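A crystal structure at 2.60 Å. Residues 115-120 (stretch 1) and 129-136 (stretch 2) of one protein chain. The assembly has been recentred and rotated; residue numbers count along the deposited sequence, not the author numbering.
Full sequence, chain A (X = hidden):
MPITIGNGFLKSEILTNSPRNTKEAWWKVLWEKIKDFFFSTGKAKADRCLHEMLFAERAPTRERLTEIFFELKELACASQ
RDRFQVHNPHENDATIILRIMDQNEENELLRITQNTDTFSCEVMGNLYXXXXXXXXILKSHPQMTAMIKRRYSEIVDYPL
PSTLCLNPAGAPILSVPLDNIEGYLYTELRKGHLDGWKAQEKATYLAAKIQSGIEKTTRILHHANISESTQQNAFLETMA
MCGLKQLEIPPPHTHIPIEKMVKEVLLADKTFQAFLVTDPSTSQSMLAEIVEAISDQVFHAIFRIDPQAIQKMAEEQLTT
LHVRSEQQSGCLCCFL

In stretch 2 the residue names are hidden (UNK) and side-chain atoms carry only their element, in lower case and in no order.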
# COMPACT_ATOMS: atom_id res chain seq x y z
N ASN A 115 -13.11 4.03 7.51
CA ASN A 115 -13.40 5.44 7.62
C ASN A 115 -12.08 6.17 7.77
O ASN A 115 -11.03 5.60 7.53
CB ASN A 115 -14.30 5.67 8.84
CG ASN A 115 -15.56 4.83 8.79
OD1 ASN A 115 -16.39 5.01 7.91
ND2 ASN A 115 -15.69 3.90 9.72
N THR A 116 -12.15 7.42 8.18
CA THR A 116 -10.97 8.26 8.35
C THR A 116 -10.04 7.90 9.50
O THR A 116 -8.84 8.09 9.41
CB THR A 116 -11.38 9.71 8.54
OG1 THR A 116 -12.36 9.80 9.58
CG2 THR A 116 -11.96 10.27 7.24
N ASP A 117 -10.61 7.38 10.59
CA ASP A 117 -9.82 7.04 11.76
C ASP A 117 -9.94 5.62 12.26
O ASP A 117 -9.15 5.19 13.10
CB ASP A 117 -10.19 7.97 12.91
CG ASP A 117 -9.03 8.78 13.37
OD1 ASP A 117 -9.25 9.69 14.21
OD2 ASP A 117 -7.90 8.51 12.90
N THR A 118 -10.92 4.89 11.76
CA THR A 118 -11.13 3.52 12.20
C THR A 118 -11.49 2.64 11.03
O THR A 118 -11.65 3.10 9.91
CB THR A 118 -12.30 3.45 13.17
OG1 THR A 118 -13.53 3.53 12.44
CG2 THR A 118 -12.23 4.61 14.16
N PHE A 119 -11.59 1.35 11.29
CA PHE A 119 -11.99 0.41 10.27
C PHE A 119 -12.58 -0.78 11.01
O PHE A 119 -12.13 -1.13 12.11
CB PHE A 119 -10.78 0.01 9.43
CG PHE A 119 -9.61 -0.48 10.21
CD1 PHE A 119 -9.49 -1.83 10.53
CD2 PHE A 119 -8.59 0.39 10.57
CE1 PHE A 119 -8.35 -2.32 11.19
CE2 PHE A 119 -7.46 -0.09 11.23
CZ PHE A 119 -7.34 -1.47 11.54
N SER A 120 -13.62 -1.37 10.43
CA SER A 120 -14.28 -2.49 11.07
C SER A 120 -14.49 -3.64 10.11
O SER A 120 -14.27 -3.52 8.91
CB SER A 120 -15.64 -2.05 11.60
OG SER A 120 -16.34 -1.31 10.61
N UNK A 129 -14.89 -6.61 14.84
CA UNK A 129 -13.94 -5.67 15.41
C UNK A 129 -13.98 -4.28 14.83
O UNK A 129 -14.32 -4.09 13.66
c UNK A 129 -11.14 -5.26 11.91
c UNK A 129 -10.89 -7.64 12.20
c UNK A 129 -11.91 -6.30 13.96
c UNK A 129 -11.73 -5.16 13.17
c UNK A 129 -11.49 -7.53 13.47
c UNK A 129 -10.72 -6.51 11.42
c UNK A 129 -12.49 -6.21 15.34
N UNK A 130 -13.63 -3.31 15.66
CA UNK A 130 -13.56 -1.94 15.23
C UNK A 130 -12.23 -1.50 15.83
O UNK A 130 -12.08 -1.46 17.05
c UNK A 130 -14.85 0.22 15.10
c UNK A 130 -13.78 1.19 15.61
c UNK A 130 -14.72 -1.14 15.79
c UNK A 130 -16.22 0.77 15.38
N UNK A 131 -11.27 -1.21 14.97
CA UNK A 131 -9.95 -0.79 15.42
C UNK A 131 -9.77 0.69 15.13
O UNK A 131 -10.46 1.28 14.29
c UNK A 131 -6.89 -3.13 16.81
c UNK A 131 -8.93 -3.08 14.88
c UNK A 131 -8.86 -1.59 14.69
s UNK A 131 -8.68 -3.51 16.61
N UNK A 132 -8.85 1.32 15.85
CA UNK A 132 -8.60 2.72 15.61
C UNK A 132 -7.13 2.89 15.37
O UNK A 132 -6.33 2.65 16.25
c UNK A 132 -10.58 6.19 17.14
c UNK A 132 -9.02 3.56 16.81
c UNK A 132 -8.45 4.96 16.76
c UNK A 132 -9.18 5.92 17.66
n UNK A 132 -11.19 7.37 17.86
N UNK A 133 -6.75 3.29 14.16
CA UNK A 133 -5.34 3.49 13.88
C UNK A 133 -5.08 4.98 13.77
O UNK A 133 -5.98 5.79 13.97
c UNK A 133 -5.70 3.11 11.39
c UNK A 133 -4.92 2.72 12.63
o UNK A 133 -5.19 2.87 10.27
o UNK A 133 -6.82 3.64 11.53
N UNK A 134 -3.86 5.37 13.48
CA UNK A 134 -3.60 6.79 13.42
C UNK A 134 -3.11 7.25 12.07
O UNK A 134 -1.93 7.51 11.88
c UNK A 134 -2.33 7.25 17.08
n UNK A 134 -3.08 6.64 20.63
n UNK A 134 -2.99 6.93 18.35
c UNK A 134 -2.39 6.95 19.54
c UNK A 134 -2.62 7.18 14.53
c UNK A 134 -3.29 7.08 15.92
n UNK A 134 -1.11 7.28 19.64
N UNK A 135 -4.03 7.36 11.11
CA UNK A 135 -3.70 7.80 9.76
C UNK A 135 -3.28 9.27 9.75
O UNK A 135 -4.09 10.17 9.98
c UNK A 135 -6.04 7.84 10.05
c UNK A 135 -4.99 7.56 9.00
c UNK A 135 -5.48 7.10 11.24
N UNK A 136 -1.99 9.50 9.51
CA UNK A 136 -1.44 10.83 9.44
C UNK A 136 -0.12 10.63 8.76
O UNK A 136 0.85 10.18 9.37
c UNK A 136 -0.60 12.87 10.71
c UNK A 136 -1.21 11.46 10.81
o UNK A 136 -0.20 13.45 11.74
o UNK A 136 -0.52 13.40 9.58

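Position 129 carries seven side-chain carbons, one leading into a ring of six, with no heteroatom. An atom of that ring lies 4.0 Å from CD1 of Phe119, an apolar contact. A six-carbon ring on a single carbon, without a hydroxyl, is Phe129. Its backbone O comes within 3.0 Å of Ser120 CA, a CA-H...O contact.

Position 130 has four carbons, forked at the second. One tip of the fork sits 3.6 Å from Thr118 CB, so the side chain leans along the face that holds Thr118 and Ser120. A fork at the second carbon with two methyl ends is Leu130. Its CA also approaches Phe119 O, at 3.5 Å.

At 131 the chain is unbranched: two carbons, a sulfur, a last carbon. Its CB lies 3.5 Å from Phe119 CZ and over one face of the ring, a CH-pi contact, while the end of the side chain leads away from stretch 1. A thioether of this length is Met131. The backbone is tied twice: Met131 N donates to Phe119 O at 3.0 Å, and Phe119 N to Met131 O at 3.2 Å.

Position 132 shows four carbons in a row ending in nitrogen. Contact falls to the aliphatic part, with the last carbon before the nitrogen 3.8 Å from Thr118 CG2; the terminal nitrogen makes no hydrogen bond to stretch 1. This is Lys132.

Position 133 has two carbons, the second bearing two oxygens. That second carbon lies at the edge of the Phe119 ring, 3.7 Å from CE2. This short carboxylate could be mistaken for an amide by shape alone, since Asn has the same outline, but both terminal atoms are oxygen: Asp133. Both carboxylate oxygens are hydrogen-bonded elsewhere in the structure. Asp133 N gives a weak hydrogen bond to Asp117 O, 3.2 Å away.

Position 134 has three carbons, a nitrogen, then a carbon with two more nitrogens, a guanidinium: Arg134. It points away and is poorly ordered.

At 135 three carbons close onto the backbone N, and the ring carbon bonded to that N lies 3.3 Å from Asp117 OD2; this is Pro135.

Position 136 has two carbons, the second with two oxygens, and touches nothing here: Asp136.

The rule is antiparallel pairing with alternating faces. Phe119 and Met131 form the hydrogen-bonded pair, flanked by the non-hydrogen-bonded pairs Thr118 with Lys132 and Ser120 with Leu130. Backbone sets the register; the buried Phe119 ring packs against Met131 and Phe129, while Leu130 and Lys132 lend carbon to Thr118 from exposed positions.

Stretch 2 (129-136) FLMKDRPD
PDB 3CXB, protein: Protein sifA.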